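Local coordinates for protein MHP1 (PDB 2JLN) that takes up 5-aryl-substituted hydantoins into the cell as a sodium-dependent symporter of the nucleobase-cation-symport-1 family, at residues A[27-41]-A[251-264]. Numbering follows the deposited sequence.
Sequences VGPFSLAAIWFAMAI and RYATAQWLGMVPAS. With NA (sodium ion), chain B.
Trp36 and Gln256 meet at the middle of this helix pair, the glutamine's CG lying over the indole's five-membered ring, 3.9 Å from its centroid, as a CH-pi contact. The Gln256 amide is turned 74° against the indole plane and has its polar partner in Gln80, while Met39 CE lies off toward the rim of the opposite face of the ring. One turn on, Met260 runs alongside the indole, pointing the same way; its SD approaches obliquely, 4.3 Å from the six-membered ring's centroid, a Met-aromatic contact. Were Trp36 an alanine, Gln256 CG and the Met260 sulfur would probably lose their aromatic partner, and a gap would be likely between the helices.

The tight part runs through Ala33, Gly259 and Phe37. The backbones come closest at Gly259, whose CA is 4.3 Å from Ala33 CA; a side chain here would run into Ala33 O. With the axes 7.1 Å apart and crossing at -29°, Gly259 O can take a CA-H...O contact from Phe37 CA at 3.2 Å. The Phe37 ring, its CG swung opposite the backbone N (chi1 179°), sets a face against Ala263 CB.

The open side is at the other end, where exposed Arg251 barely reaches partly exposed Pro29. Just inside it, Pro29 CG meets the buried Tyr252 ring off-centre, 4.2 Å from its centroid, and the Tyr252 hydroxyl bonds to Lys235 O, beyond both segments. Past Phe37, Ala38 O and Ile41 O bind sodium with Ala309, Ser312 and Thr313. With neither hydrogen bond nor salt bridge between the two segments, the pairing of transmembrane helices 1 and 7 here rests on shape, on the glycine and on ring faces rather than on directional polar bonds.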
ATOM      1  N   VAL A  27      -3.528  15.532  -8.212  1.00 55.28           N
ATOM      2  CA  VAL A  27      -2.498  14.581  -8.622  1.00 51.10           C
ATOM      3  C   VAL A  27      -2.785  14.048 -10.019  1.00 50.98           C
ATOM      4  O   VAL A  27      -3.756  13.326 -10.232  1.00 50.79           O
ATOM      5  CB  VAL A  27      -2.418  13.417  -7.637  1.00 49.13           C
ATOM      6  CG1 VAL A  27      -1.843  12.199  -8.307  1.00 52.31           C
ATOM      7  CG2 VAL A  27      -1.596  13.814  -6.435  1.00 53.01           C
ATOM      8  N   GLY A  28      -1.951  14.426 -10.980  1.00 55.49           N
ATOM      9  CA  GLY A  28      -2.092  13.939 -12.346  1.00 54.45           C
ATOM     10  C   GLY A  28      -1.224  12.723 -12.565  1.00 52.82           C
ATOM     11  O   GLY A  28      -0.695  12.158 -11.604  1.00 54.79           O
ATOM     12  N   PRO A  29      -1.083  12.290 -13.818  1.00 55.36           N
ATOM     13  CA  PRO A  29      -0.275  11.068 -14.096  1.00 59.90           C
ATOM     14  C   PRO A  29       1.264  11.087 -13.865  1.00 53.37           C
ATOM     15  O   PRO A  29       1.799  10.081 -13.432  1.00 53.72           O
ATOM     16  CB  PRO A  29      -0.641  10.713 -15.542  1.00 52.44           C
ATOM     17  CG  PRO A  29      -2.080  11.259 -15.671  1.00 55.70           C
ATOM     18  CD  PRO A  29      -2.102  12.542 -14.850  1.00 48.75           C
ATOM     19  N   PHE A  30       1.960  12.185 -14.127  1.00 58.19           N
ATOM     20  CA  PHE A  30       3.405  12.203 -13.893  1.00 59.92           C
ATOM     21  C   PHE A  30       3.712  12.172 -12.403  1.00 57.56           C
ATOM     22  O   PHE A  30       4.721  11.622 -11.971  1.00 56.15           O
ATOM     23  CB  PHE A  30       4.083  13.425 -14.547  1.00 60.23           C
ATOM     24  CG  PHE A  30       5.375  13.843 -13.867  1.00 69.17           C
ATOM     25  CD1 PHE A  30       6.613  13.355 -14.318  1.00 68.83           C
ATOM     26  CD2 PHE A  30       5.354  14.722 -12.764  1.00 69.09           C
ATOM     27  CE1 PHE A  30       7.814  13.738 -13.683  1.00 70.23           C
ATOM     28  CE2 PHE A  30       6.552  15.113 -12.114  1.00 66.05           C
ATOM     29  CZ  PHE A  30       7.778  14.619 -12.570  1.00 68.88           C
ATOM     30  N   SER A  31       2.840  12.785 -11.622  1.00 55.63           N
ATOM     31  CA  SER A  31       3.107  12.987 -10.213  1.00 56.16           C
ATOM     32  C   SER A  31       2.893  11.672  -9.492  1.00 55.55           C
ATOM     33  O   SER A  31       3.610  11.342  -8.547  1.00 53.90           O
ATOM     34  CB  SER A  31       2.182  14.078  -9.655  1.00 63.53           C
ATOM     35  OG  SER A  31       2.784  14.799  -8.585  1.00 71.11           O
ATOM     36  N   LEU A  32       1.900  10.920  -9.961  1.00 57.91           N
ATOM     37  CA  LEU A  32       1.566   9.621  -9.383  1.00 53.86           C
ATOM     38  C   LEU A  32       2.706   8.624  -9.611  1.00 53.70           C
ATOM     39  O   LEU A  32       3.031   7.857  -8.722  1.00 53.91           O
ATOM     40  CB  LEU A  32       0.246   9.093  -9.947  1.00 49.06           C
ATOM     41  CG  LEU A  32      -0.274   7.824  -9.284  1.00 51.95           C
ATOM     42  CD1 LEU A  32      -0.552   8.038  -7.795  1.00 49.04           C
ATOM     43  CD2 LEU A  32      -1.508   7.290 -10.011  1.00 49.94           C
ATOM     44  N   ALA A  33       3.324   8.639 -10.788  1.00 52.91           N
ATOM     45  CA  ALA A  33       4.541   7.857 -10.990  1.00 51.65           C
ATOM     46  C   ALA A  33       5.650   8.275 -10.012  1.00 52.58           C
ATOM     47  O   ALA A  33       6.407   7.446  -9.528  1.00 52.59           O
ATOM     48  CB  ALA A  33       5.020   7.966 -12.407  1.00 46.22           C
ATOM     49  N   ALA A  34       5.732   9.564  -9.707  1.00 56.08           N
ATOM     50  CA  ALA A  34       6.827  10.084  -8.892  1.00 53.96           C
ATOM     51  C   ALA A  34       6.598   9.755  -7.431  1.00 54.17           C
ATOM     52  O   ALA A  34       7.508   9.794  -6.625  1.00 55.08           O
ATOM     53  CB  ALA A  34       6.951  11.578  -9.079  1.00 55.01           C
ATOM     54  N   ILE A  35       5.356   9.464  -7.086  1.00 55.25           N
ATOM     55  CA  ILE A  35       5.030   9.046  -5.736  1.00 56.87           C
ATOM     56  C   ILE A  35       5.331   7.544  -5.615  1.00 57.55           C
ATOM     57  O   ILE A  35       5.890   7.102  -4.605  1.00 56.99           O
ATOM     58  CB  ILE A  35       3.534   9.331  -5.401  1.00 58.09           C
ATOM     59  CG1 ILE A  35       3.216  10.817  -5.560  1.00 55.82           C
ATOM     60  CG2 ILE A  35       3.142   8.796  -4.005  1.00 56.85           C
ATOM     61  CD1 ILE A  35       1.729  11.108  -5.636  1.00 55.21           C
ATOM     62  N   TRP A  36       4.979   6.768  -6.644  1.00 53.31           N
ATOM     63  CA  TRP A  36       5.263   5.336  -6.653  1.00 52.35           C
ATOM     64  C   TRP A  36       6.750   5.007  -6.740  1.00 53.22           C
ATOM     65  O   TRP A  36       7.191   3.989  -6.216  1.00 48.45           O
ATOM     66  CB  TRP A  36       4.492   4.648  -7.759  1.00 53.39           C
ATOM     67  CG  TRP A  36       3.138   4.286  -7.309  1.00 58.94           C
ATOM     68  CD1 TRP A  36       2.086   5.129  -7.097  1.00 64.34           C
ATOM     69  CD2 TRP A  36       2.680   2.988  -6.975  1.00 61.31           C
ATOM     70  NE1 TRP A  36       0.989   4.431  -6.656  1.00 59.81           N
ATOM     71  CE2 TRP A  36       1.330   3.109  -6.573  1.00 61.50           C
ATOM     72  CE3 TRP A  36       3.281   1.728  -6.961  1.00 68.88           C
ATOM     73  CZ2 TRP A  36       0.571   2.021  -6.172  1.00 66.18           C
ATOM     74  CZ3 TRP A  36       2.528   0.642  -6.556  1.00 76.91           C
ATOM     75  CH2 TRP A  36       1.182   0.795  -6.163  1.00 74.14           C
ATOM     76  N   PHE A  37       7.526   5.876  -7.380  1.00 54.11           N
ATOM     77  CA  PHE A  37       8.964   5.677  -7.412  1.00 52.91           C
ATOM     78  C   PHE A  37       9.522   5.822  -6.007  1.00 54.26           C
ATOM     79  O   PHE A  37      10.282   4.980  -5.560  1.00 59.74           O
ATOM     80  CB  PHE A  37       9.681   6.609  -8.394  1.00 50.60           C
ATOM     81  CG  PHE A  37      11.177   6.423  -8.423  1.00 54.87           C
ATOM     82  CD1 PHE A  37      11.980   6.939  -7.408  1.00 57.42           C
ATOM     83  CD2 PHE A  37      11.788   5.730  -9.467  1.00 58.31           C
ATOM     84  CE1 PHE A  37      13.369   6.752  -7.425  1.00 58.74           C
ATOM     85  CE2 PHE A  37      13.187   5.547  -9.502  1.00 54.99           C
ATOM     86  CZ  PHE A  37      13.970   6.057  -8.479  1.00 56.45           C
ATOM     87  N   ALA A  38       9.159   6.868  -5.289  1.00 52.42           N
ATOM     88  CA  ALA A  38       9.713   7.025  -3.947  1.00 54.67           C
ATOM     89  C   ALA A  38       9.075   6.077  -2.910  1.00 56.55           C
ATOM     90  O   ALA A  38       9.736   5.690  -1.947  1.00 56.85           O
ATOM     91  CB  ALA A  38       9.643   8.471  -3.491  1.00 57.44           C
ATOM     92  N   MET A  39       7.811   5.695  -3.120  1.00 56.51           N
ATOM     93  CA  MET A  39       7.097   4.747  -2.239  1.00 53.48           C
ATOM     94  C   MET A  39       7.605   3.292  -2.328  1.00 50.27           C
ATOM     95  O   MET A  39       7.482   2.552  -1.378  1.00 48.25           O
ATOM     96  CB  MET A  39       5.568   4.832  -2.474  1.00 52.75           C
ATOM     97  CG  MET A  39       4.678   3.873  -1.658  1.00 53.03           C
ATOM     98  SD  MET A  39       2.896   4.302  -1.435  1.00 57.19           S
ATOM     99  CE  MET A  39       2.467   4.925  -3.067  1.00 59.22           C
ATOM    100  N   ALA A  40       8.197   2.895  -3.452  1.00 50.23           N
ATOM    101  CA  ALA A  40       8.729   1.534  -3.600  1.00 49.10           C
ATOM    102  C   ALA A  40      10.137   1.299  -3.037  1.00 50.21           C
ATOM    103  O   ALA A  40      10.492   0.163  -2.724  1.00 49.89           O
ATOM    104  CB  ALA A  40       8.692   1.111  -5.034  1.00 52.13           C
ATOM    105  N   ILE A  41      10.945   2.354  -2.944  1.00 51.47           N
ATOM    106  CA  ILE A  41      12.276   2.269  -2.332  1.00 51.25           C
ATOM    107  C   ILE A  41      12.199   2.208  -0.799  1.00 52.62           C
ATOM    108  O   ILE A  41      11.998   3.208  -0.124  1.00 50.85           O
ATOM    109  CB  ILE A  41      13.131   3.467  -2.719  1.00 51.25           C
ATOM    110  CG1 ILE A  41      13.175   3.612  -4.234  1.00 56.60           C
ATOM    111  CG2 ILE A  41      14.520   3.344  -2.141  1.00 49.16           C
ATOM    112  CD1 ILE A  41      13.363   5.076  -4.696  1.00 58.11           C
ATOM    113  N   ARG A 251      -4.239   4.965 -18.267  1.00 62.26           N
ATOM    114  CA  ARG A 251      -3.173   5.960 -18.202  1.00 60.34           C
ATOM    115  C   ARG A 251      -2.603   6.083 -16.795  1.00 59.30           C
ATOM    116  O   ARG A 251      -1.411   6.267 -16.637  1.00 62.08           O
ATOM    117  CB  ARG A 251      -3.706   7.313 -18.659  1.00 65.83           C
ATOM    118  CG  ARG A 251      -2.642   8.348 -18.991  1.00 70.72           C
ATOM    119  CD  ARG A 251      -3.169   9.315 -20.079  1.00 75.08           C
ATOM    120  NE  ARG A 251      -4.626   9.494 -19.990  1.00 79.77           N
ATOM    121  CZ  ARG A 251      -5.364  10.149 -20.886  1.00 77.35           C
ATOM    122  NH1 ARG A 251      -4.771  10.689 -21.954  1.00 78.56           N
ATOM    123  NH2 ARG A 251      -6.687  10.258 -20.718  1.00 65.27           N
ATOM    124  N   TYR A 252      -3.455   5.987 -15.777  1.00 57.17           N
ATOM    125  CA  TYR A 252      -3.003   5.939 -14.380  1.00 56.52           C
ATOM    126  C   TYR A 252      -2.233   4.637 -13.991  1.00 58.53           C
ATOM    127  O   TYR A 252      -1.141   4.689 -13.400  1.00 53.57           O
ATOM    128  CB  TYR A 252      -4.192   6.202 -13.429  1.00 56.33           C
ATOM    129  CG  TYR A 252      -4.477   7.679 -13.272  1.00 55.70           C
ATOM    130  CD1 TYR A 252      -5.664   8.252 -13.754  1.00 52.12           C
ATOM    131  CD2 TYR A 252      -3.529   8.510 -12.685  1.00 52.16           C
ATOM    132  CE1 TYR A 252      -5.892   9.593 -13.632  1.00 47.35           C
ATOM    133  CE2 TYR A 252      -3.743   9.848 -12.568  1.00 52.16           C
ATOM    134  CZ  TYR A 252      -4.918  10.393 -13.037  1.00 53.12           C
ATOM    135  OH  TYR A 252      -5.094  11.754 -12.880  1.00 55.41           O
ATOM    136  N   ALA A 253      -2.808   3.478 -14.313  1.00 57.92           N
ATOM    137  CA  ALA A 253      -2.111   2.212 -14.124  1.00 54.52           C
ATOM    138  C   ALA A 253      -0.757   2.230 -14.830  1.00 55.80           C
ATOM    139  O   ALA A 253       0.215   1.712 -14.299  1.00 59.68           O
ATOM    140  CB  ALA A 253      -2.949   1.043 -14.605  1.00 51.55           C
ATOM    141  N   THR A 254      -0.678   2.816 -16.021  1.00 55.07           N
ATOM    142  CA  THR A 254       0.609   2.892 -16.716  1.00 57.65           C
ATOM    143  C   THR A 254       1.602   3.787 -15.965  1.00 56.68           C
ATOM    144  O   THR A 254       2.803   3.491 -15.920  1.00 56.74           O
ATOM    145  CB  THR A 254       0.493   3.357 -18.199  1.00 55.56           C
ATOM    146  OG1 THR A 254      -0.204   2.367 -18.961  1.00 49.53           O
ATOM    147  CG2 THR A 254       1.876   3.548 -18.800  1.00 48.13           C
ATOM    148  N   ALA A 255       1.109   4.868 -15.370  1.00 53.15           N
ATOM    149  CA  ALA A 255       1.999   5.787 -14.664  1.00 54.94           C
ATOM    150  C   ALA A 255       2.582   5.148 -13.397  1.00 59.43           C
ATOM    151  O   ALA A 255       3.710   5.477 -12.987  1.00 58.72           O
ATOM    152  CB  ALA A 255       1.300   7.104 -14.337  1.00 50.30           C
ATOM    153  N   GLN A 256       1.825   4.237 -12.782  1.00 54.28           N
ATOM    154  CA  GLN A 256       2.302   3.592 -11.574  1.00 53.12           C
ATOM    155  C   GLN A 256       3.341   2.548 -11.939  1.00 58.22           C
ATOM    156  O   GLN A 256       4.281   2.293 -11.190  1.00 59.43           O
ATOM    157  CB  GLN A 256       1.145   2.989 -10.812  1.00 54.66           C
ATOM    158  CG  GLN A 256       0.211   4.056 -10.321  1.00 58.11           C
ATOM    159  CD  GLN A 256      -1.128   3.538  -9.843  1.00 59.68           C
ATOM    160  OE1 GLN A 256      -1.888   2.934 -10.603  1.00 61.47           O
ATOM    161  NE2 GLN A 256      -1.447   3.818  -8.582  1.00 60.18           N
ATOM    162  N   TRP A 257       3.187   1.971 -13.122  1.00 59.75           N
ATOM    163  CA  TRP A 257       4.118   0.968 -13.599  1.00 57.74           C
ATOM    164  C   TRP A 257       5.494   1.575 -13.896  1.00 57.64           C
ATOM    165  O   TRP A 257       6.508   1.006 -13.517  1.00 60.49           O
ATOM    166  CB  TRP A 257       3.546   0.234 -14.822  1.00 55.58           C
ATOM    167  CG  TRP A 257       4.342  -0.990 -15.240  1.00 58.23           C
ATOM    168  CD1 TRP A 257       4.148  -2.285 -14.827  1.00 60.50           C
ATOM    169  CD2 TRP A 257       5.448  -1.025 -16.150  1.00 56.01           C
ATOM    170  NE1 TRP A 257       5.068  -3.118 -15.424  1.00 58.85           N
ATOM    171  CE2 TRP A 257       5.876  -2.370 -16.241  1.00 58.68           C
ATOM    172  CE3 TRP A 257       6.112  -0.051 -16.903  1.00 55.95           C
ATOM    173  CZ2 TRP A 257       6.942  -2.762 -17.052  1.00 57.72           C
ATOM    174  CZ3 TRP A 257       7.164  -0.439 -17.711  1.00 58.72           C
ATOM    175  CH2 TRP A 257       7.571  -1.789 -17.779  1.00 58.41           C
ATOM    176  N   LEU A 258       5.543   2.717 -14.569  1.00 55.93           N
ATOM    177  CA  LEU A 258       6.837   3.295 -14.937  1.00 53.44           C
ATOM    178  C   LEU A 258       7.477   3.888 -13.713  1.00 54.38           C
ATOM    179  O   LEU A 258       8.638   4.249 -13.736  1.00 54.28           O
ATOM    180  CB  LEU A 258       6.687   4.373 -16.011  1.00 53.27           C
ATOM    181  CG  LEU A 258       6.305   3.883 -17.411  1.00 54.09           C
ATOM    182  CD1 LEU A 258       5.233   4.777 -18.031  1.00 51.27           C
ATOM    183  CD2 LEU A 258       7.517   3.785 -18.306  1.00 45.67           C
ATOM    184  N   GLY A 259       6.706   3.999 -12.638  1.00 57.37           N
ATOM    185  CA  GLY A 259       7.231   4.515 -11.384  1.00 55.37           C
ATOM    186  C   GLY A 259       7.839   3.443 -10.484  1.00 60.33           C
ATOM    187  O   GLY A 259       8.914   3.658  -9.908  1.00 59.61           O
ATOM    188  N   MET A 260       7.164   2.288 -10.383  1.00 61.64           N
ATOM    189  CA  MET A 260       7.529   1.225  -9.441  1.00 57.85           C
ATOM    190  C   MET A 260       8.506   0.152  -9.974  1.00 57.03           C
ATOM    191  O   MET A 260       9.254  -0.447  -9.212  1.00 56.76           O
ATOM    192  CB  MET A 260       6.269   0.590  -8.842  1.00 58.52           C
ATOM    193  CG  MET A 260       5.329  -0.081  -9.845  1.00 65.10           C
ATOM    194  SD  MET A 260       3.976  -1.039  -9.053  1.00 73.71           S
ATOM    195  CE  MET A 260       4.956  -2.270  -8.197  1.00 68.81           C
ATOM    196  N   VAL A 261       8.510  -0.085 -11.277  1.00 59.02           N
ATOM    197  CA  VAL A 261       9.443  -1.049 -11.875  1.00 56.78           C
ATOM    198  C   VAL A 261      10.919  -0.590 -11.791  1.00 58.07           C
ATOM    199  O   VAL A 261      11.691  -1.174 -11.021  1.00 58.09           O
ATOM    200  CB  VAL A 261       9.032  -1.436 -13.329  1.00 54.52           C
ATOM    201  CG1 VAL A 261      10.069  -2.280 -13.969  1.00 50.20           C
ATOM    202  CG2 VAL A 261       7.712  -2.164 -13.325  1.00 57.78           C
ATOM    203  N   PRO A 262      11.320   0.454 -12.562  1.00 57.80           N
ATOM    204  CA  PRO A 262      12.727   0.878 -12.502  1.00 54.36           C
ATOM    205  C   PRO A 262      13.219   1.217 -11.085  1.00 55.79           C
ATOM    206  O   PRO A 262      14.391   1.034 -10.790  1.00 55.46           O
ATOM    207  CB  PRO A 262      12.761   2.122 -13.409  1.00 47.00           C
ATOM    208  CG  PRO A 262      11.358   2.525 -13.535  1.00 52.20           C
ATOM    209  CD  PRO A 262      10.589   1.256 -13.554  1.00 55.06           C
ATOM    210  N   ALA A 263      12.354   1.697 -10.206  1.00 57.35           N
ATOM    211  CA  ALA A 263      12.809   1.917  -8.841  1.00 55.49           C
ATOM    212  C   ALA A 263      13.086   0.589  -8.142  1.00 53.94           C
ATOM    213  O   ALA A 263      14.133   0.400  -7.543  1.00 56.67           O
ATOM    214  CB  ALA A 263      11.805   2.738  -8.050  1.00 56.84           C
ATOM    215  N   SER A 264      12.161  -0.353  -8.223  1.00 55.87           N
ATOM    216  CA  SER A 264      12.323  -1.551  -7.412  1.00 56.63           C
ATOM    217  C   SER A 264      13.255  -2.588  -8.058  1.00 58.50           C
ATOM    218  O   SER A 264      13.741  -3.484  -7.368  1.00 58.05           O
ATOM    219  CB  SER A 264      10.970  -2.145  -7.016  1.00 51.66           C
ATOM    220  OG  SER A 264      10.482  -2.924  -8.063  1.00 53.41           O
TER
HETATM  221 NA    NA B1471      10.593   5.378   0.511  1.00 60.26          NA